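Local coordinates for ribosomal RNA processing protein 6 (Trypanosoma brucei brucei, PDB 4NLC) that probably trims RNA from the 3' end as a nuclear exosome-associated 3'-5' exoribonuclease, working in ribosomal RNA processing, at residues K328-C340 with V351-G363. The protein carries 1 engineered substitution. Sequence-based numbering, arbitrary orientation.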
loop_
_atom_site.group_PDB
_atom_site.type_symbol
_atom_site.label_atom_id
_atom_site.label_comp_id
_atom_site.label_asym_id
_atom_site.label_seq_id
_atom_site.Cartn_x
_atom_site.Cartn_y
_atom_site.Cartn_z
ATOM N N LYS A 328 -12.527 5.867 32.813
ATOM C CA LYS A 328 -12.346 5.229 34.117
ATOM C C LYS A 328 -11.260 5.846 35.001
ATOM O O LYS A 328 -11.299 5.626 36.213
ATOM C CB LYS A 328 -12.091 3.712 33.946
ATOM C CG LYS A 328 -13.289 2.923 33.403
ATOM C CD LYS A 328 -12.850 1.523 32.981
ATOM C CE LYS A 328 -13.999 0.562 32.741
ATOM N NZ LYS A 328 -13.519 -0.833 32.530
ATOM N N LEU A 329 -10.279 6.580 34.407
ATOM C CA LEU A 329 -9.115 7.177 35.102
ATOM C C LEU A 329 -8.404 6.156 36.053
ATOM O O LEU A 329 -8.392 6.366 37.267
ATOM C CB LEU A 329 -9.476 8.511 35.826
ATOM C CG LEU A 329 -9.999 9.665 34.935
ATOM C CD1 LEU A 329 -10.611 10.789 35.775
ATOM C CD2 LEU A 329 -8.901 10.237 34.033
ATOM N N PRO A 330 -7.833 5.035 35.524
ATOM C CA PRO A 330 -7.165 4.041 36.397
ATOM C C PRO A 330 -5.987 4.589 37.219
ATOM O O PRO A 330 -5.146 5.292 36.669
ATOM C CB PRO A 330 -6.695 2.990 35.394
ATOM C CG PRO A 330 -6.567 3.723 34.113
ATOM C CD PRO A 330 -7.748 4.612 34.112
ATOM N N THR A 331 -5.926 4.280 38.527
ATOM C CA THR A 331 -4.861 4.833 39.384
ATOM C C THR A 331 -3.858 3.795 39.946
ATOM O O THR A 331 -3.038 4.148 40.797
ATOM C CB THR A 331 -5.437 5.703 40.492
ATOM O OG1 THR A 331 -6.352 4.929 41.274
ATOM C CG2 THR A 331 -6.086 6.988 39.947
ATOM N N SER A 332 -3.864 2.570 39.395
ATOM C CA SER A 332 -2.948 1.470 39.717
ATOM C C SER A 332 -2.590 0.747 38.409
ATOM O O SER A 332 -3.377 0.780 37.453
ATOM C CB SER A 332 -3.580 0.507 40.724
ATOM O OG SER A 332 -4.601 -0.285 40.138
ATOM N N ALA A 333 -1.395 0.137 38.341
ATOM C CA ALA A 333 -0.926 -0.580 37.142
ATOM C C ALA A 333 -1.932 -1.648 36.640
ATOM O O ALA A 333 -2.172 -1.753 35.438
ATOM C CB ALA A 333 0.426 -1.209 37.410
ATOM N N ASN A 334 -2.557 -2.385 37.570
ATOM C CA ASN A 334 -3.542 -3.435 37.284
ATOM C C ASN A 334 -4.793 -2.883 36.650
ATOM O O ASN A 334 -5.289 -3.482 35.695
ATOM C CB ASN A 334 -3.882 -4.217 38.544
ATOM C CG ASN A 334 -2.657 -4.777 39.206
ATOM O OD1 ASN A 334 -2.123 -4.187 40.151
ATOM N ND2 ASN A 334 -2.122 -5.856 38.646
ATOM N N GLU A 335 -5.294 -1.731 37.168
ATOM C CA GLU A 335 -6.471 -1.033 36.632
ATOM C C GLU A 335 -6.169 -0.577 35.196
ATOM O O GLU A 335 -7.029 -0.711 34.332
ATOM C CB GLU A 335 -6.838 0.177 37.502
ATOM C CG GLU A 335 -7.752 -0.102 38.681
ATOM C CD GLU A 335 -8.022 1.112 39.559
ATOM O OE1 GLU A 335 -8.536 2.143 39.056
ATOM O OE2 GLU A 335 -7.718 1.018 40.769
ATOM N N VAL A 336 -4.936 -0.076 34.938
ATOM C CA VAL A 336 -4.502 0.371 33.601
ATOM C C VAL A 336 -4.477 -0.844 32.661
ATOM O O VAL A 336 -4.931 -0.749 31.515
ATOM C CB VAL A 336 -3.135 1.122 33.592
ATOM C CG1 VAL A 336 -2.751 1.544 32.169
ATOM C CG2 VAL A 336 -3.140 2.337 34.522
ATOM N N LEU A 337 -3.972 -1.993 33.164
ATOM C CA LEU A 337 -3.899 -3.236 32.399
ATOM C C LEU A 337 -5.278 -3.767 32.024
ATOM O O LEU A 337 -5.431 -4.295 30.931
ATOM C CB LEU A 337 -3.041 -4.295 33.105
ATOM C CG LEU A 337 -1.514 -4.034 33.179
ATOM C CD1 LEU A 337 -0.811 -5.184 33.831
ATOM C CD2 LEU A 337 -0.885 -3.740 31.793
ATOM N N LYS A 338 -6.292 -3.554 32.888
ATOM C CA LYS A 338 -7.683 -3.948 32.641
ATOM C C LYS A 338 -8.269 -3.163 31.437
ATOM O O LYS A 338 -8.783 -3.777 30.503
ATOM C CB LYS A 338 -8.532 -3.743 33.897
ATOM C CG LYS A 338 -8.385 -4.846 34.930
ATOM C CD LYS A 338 -9.489 -4.764 35.972
ATOM C CE LYS A 338 -9.300 -5.760 37.095
ATOM N NZ LYS A 338 -10.241 -5.507 38.225
ATOM N N CYS A 339 -8.134 -1.822 31.438
ATOM C CA CYS A 339 -8.599 -0.947 30.361
ATOM C C CYS A 339 -8.015 -1.334 28.994
ATOM O O CYS A 339 -8.737 -1.313 27.995
ATOM C CB CYS A 339 -8.292 0.512 30.685
ATOM S SG CYS A 339 -9.061 1.132 32.203
ATOM N N CYS A 340 -6.713 -1.691 28.963
ATOM C CA CYS A 340 -5.916 -1.996 27.765
ATOM C C CYS A 340 -6.075 -3.421 27.184
ATOM O O CYS A 340 -5.381 -3.731 26.222
ATOM C CB CYS A 340 -4.448 -1.695 28.036
ATOM S SG CYS A 340 -4.105 0.038 28.400
ATOM N N VAL A 351 3.501 0.483 31.379
ATOM C CA VAL A 351 2.312 0.639 32.248
ATOM C C VAL A 351 2.448 1.798 33.271
ATOM O O VAL A 351 1.438 2.441 33.594
ATOM C CB VAL A 351 1.936 -0.712 32.931
ATOM C CG1 VAL A 351 3.016 -1.196 33.912
ATOM C CG2 VAL A 351 0.564 -0.658 33.587
ATOM N N MET A 352 3.688 2.061 33.766
ATOM C CA MET A 352 3.966 3.111 34.754
ATOM C C MET A 352 3.882 4.508 34.140
ATOM O O MET A 352 3.474 5.459 34.822
ATOM C CB MET A 352 5.296 2.864 35.491
ATOM C CG MET A 352 5.293 1.585 36.356
ATOM S SD MET A 352 3.817 1.316 37.407
ATOM C CE MET A 352 4.105 2.535 38.692
ATOM N N LYS A 353 4.211 4.618 32.841
ATOM C CA LYS A 353 4.113 5.859 32.061
ATOM C C LYS A 353 2.622 6.195 31.818
ATOM O O LYS A 353 2.230 7.355 31.954
ATOM C CB LYS A 353 4.879 5.719 30.720
ATOM C CG LYS A 353 4.956 7.005 29.899
ATOM C CD LYS A 353 6.390 7.361 29.493
ATOM C CE LYS A 353 6.878 6.646 28.248
ATOM N NZ LYS A 353 8.258 7.062 27.882
ATOM N N LEU A 354 1.796 5.177 31.453
ATOM C CA LEU A 354 0.351 5.360 31.230
ATOM C C LEU A 354 -0.306 5.776 32.539
ATOM O O LEU A 354 -1.145 6.680 32.556
ATOM C CB LEU A 354 -0.306 4.076 30.705
ATOM C CG LEU A 354 0.112 3.586 29.336
ATOM C CD1 LEU A 354 -0.414 2.187 29.090
ATOM C CD2 LEU A 354 -0.412 4.490 28.262
ATOM N N LEU A 355 0.118 5.147 33.635
ATOM C CA LEU A 355 -0.324 5.438 34.996
ATOM C C LEU A 355 0.090 6.863 35.417
ATOM O O LEU A 355 -0.681 7.539 36.091
ATOM C CB LEU A 355 0.256 4.379 35.949
ATOM C CG LEU A 355 -0.138 4.435 37.419
ATOM C CD1 LEU A 355 -1.641 4.484 37.585
ATOM C CD2 LEU A 355 0.452 3.265 38.180
ATOM N N GLN A 356 1.269 7.336 34.978
ATOM C CA GLN A 356 1.718 8.696 35.307
ATOM C C GLN A 356 0.844 9.748 34.606
ATOM O O GLN A 356 0.517 10.785 35.210
ATOM C CB GLN A 356 3.216 8.891 34.969
ATOM C CG GLN A 356 3.874 10.026 35.765
ATOM C CD GLN A 356 3.555 9.979 37.242
ATOM O OE1 GLN A 356 3.854 9.005 37.960
ATOM N NE2 GLN A 356 2.910 11.025 37.717
ATOM N N ILE A 357 0.446 9.454 33.339
ATOM C CA ILE A 357 -0.434 10.297 32.513
ATOM C C ILE A 357 -1.736 10.562 33.269
ATOM O O ILE A 357 -2.155 11.710 33.375
ATOM C CB ILE A 357 -0.678 9.689 31.090
ATOM C CG1 ILE A 357 0.576 9.854 30.196
ATOM C CG2 ILE A 357 -1.936 10.298 30.415
ATOM C CD1 ILE A 357 0.610 8.962 28.888
ATOM N N VAL A 358 -2.347 9.500 33.806
ATOM C CA VAL A 358 -3.585 9.556 34.577
ATOM C C VAL A 358 -3.382 10.326 35.885
ATOM O O VAL A 358 -4.228 11.149 36.237
ATOM C CB VAL A 358 -4.162 8.138 34.841
ATOM C CG1 VAL A 358 -5.441 8.215 35.690
ATOM C CG2 VAL A 358 -4.427 7.403 33.528
ATOM N N LYS A 359 -2.285 10.025 36.615
ATOM C CA LYS A 359 -1.955 10.654 37.896
ATOM C C LYS A 359 -1.785 12.161 37.781
ATOM O O LYS A 359 -2.263 12.878 38.649
ATOM C CB LYS A 359 -0.710 10.017 38.527
ATOM C CG LYS A 359 -0.969 8.682 39.197
ATOM C CD LYS A 359 0.328 7.988 39.538
ATOM C CE LYS A 359 0.092 6.663 40.206
ATOM N NZ LYS A 359 1.351 5.891 40.341
ATOM N N ASP A 360 -1.157 12.648 36.701
ATOM C CA ASP A 360 -0.946 14.090 36.484
ATOM C C ASP A 360 -2.239 14.857 36.151
ATOM O O ASP A 360 -2.262 16.095 36.223
ATOM C CB ASP A 360 0.147 14.331 35.420
ATOM C CG ASP A 360 1.524 13.776 35.764
ATOM O OD1 ASP A 360 1.761 13.458 36.945
ATOM O OD2 ASP A 360 2.364 13.673 34.853
ATOM N N ALA A 361 -3.325 14.124 35.839
ATOM C CA ALA A 361 -4.619 14.718 35.506
ATOM C C ALA A 361 -5.698 14.626 36.603
ATOM O O ALA A 361 -6.633 15.428 36.576
ATOM C CB ALA A 361 -5.140 14.131 34.212
ATOM N N ILE A 362 -5.593 13.695 37.561
ATOM C CA ILE A 362 -6.637 13.601 38.600
ATOM C C ILE A 362 -6.494 14.760 39.635
ATOM O O ILE A 362 -5.434 15.391 39.728
ATOM C CB ILE A 362 -6.812 12.197 39.249
ATOM C CG1 ILE A 362 -5.667 11.831 40.189
ATOM C CG2 ILE A 362 -7.045 11.106 38.187
ATOM C CD1 ILE A 362 -6.144 11.019 41.413
ATOM N N GLY A 363 -7.601 15.067 40.320
ATOM C CA GLY A 363 -7.712 16.194 41.246
ATOM C C GLY A 363 -7.892 17.477 40.461
ATOM O O GLY A 363 -8.313 17.436 39.298
#
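Val351 sets its CG2 methyl into the corner between Ala333 and Leu337: CG2 lies 3.5 Å from Ala333 O and 3.8 Å from Leu337 CD2, the leucine and valine side chains meeting nearly at a right angle. Met352 starts outward, but its folded chain brings SD back to 4.2 Å from Ala333 CB. One turn in, Leu354 packs through CB and CD1 against Val336 CG1, with CB at 3.8 Å; CD1 also faces Cys340 SG. Leu355 CD1 takes the other methyl of Val336, CG2. With CG anti to its backbone N (chi1 -177°), Leu355 also pushes CD1 against the peptide joining Thr331 and Ser332, 3.4 Å from Ser332 N, while CD2 covers Ala333 N. Ser332 N-caps helix 333-339 through a weak bond from Glu335 N. Val358 packs on the loop 329-332, its CG1 3.1 Å from Pro330 O and 4.0 Å from Leu329 CB, and beyond it Ile362 borders Leu329 and Thr331. Methyls of helix 351-359 pack on apolar side chains and backbone alike; its axis approaches that of helix 333-339 to 9.3 Å, nearly at right angles (97°). Cys340 is disulfide-bonded to position 321 in another structure of this protein; engineered Ser321 precludes that here. Within the HRDC domain, Val294 of helix 289-309 lies on Leu329 and Trp301 on Leu354, Ile325 of helix 319-328 touches Cys340 and Val358, and helix 345-349 borders Leu337 and Leu354.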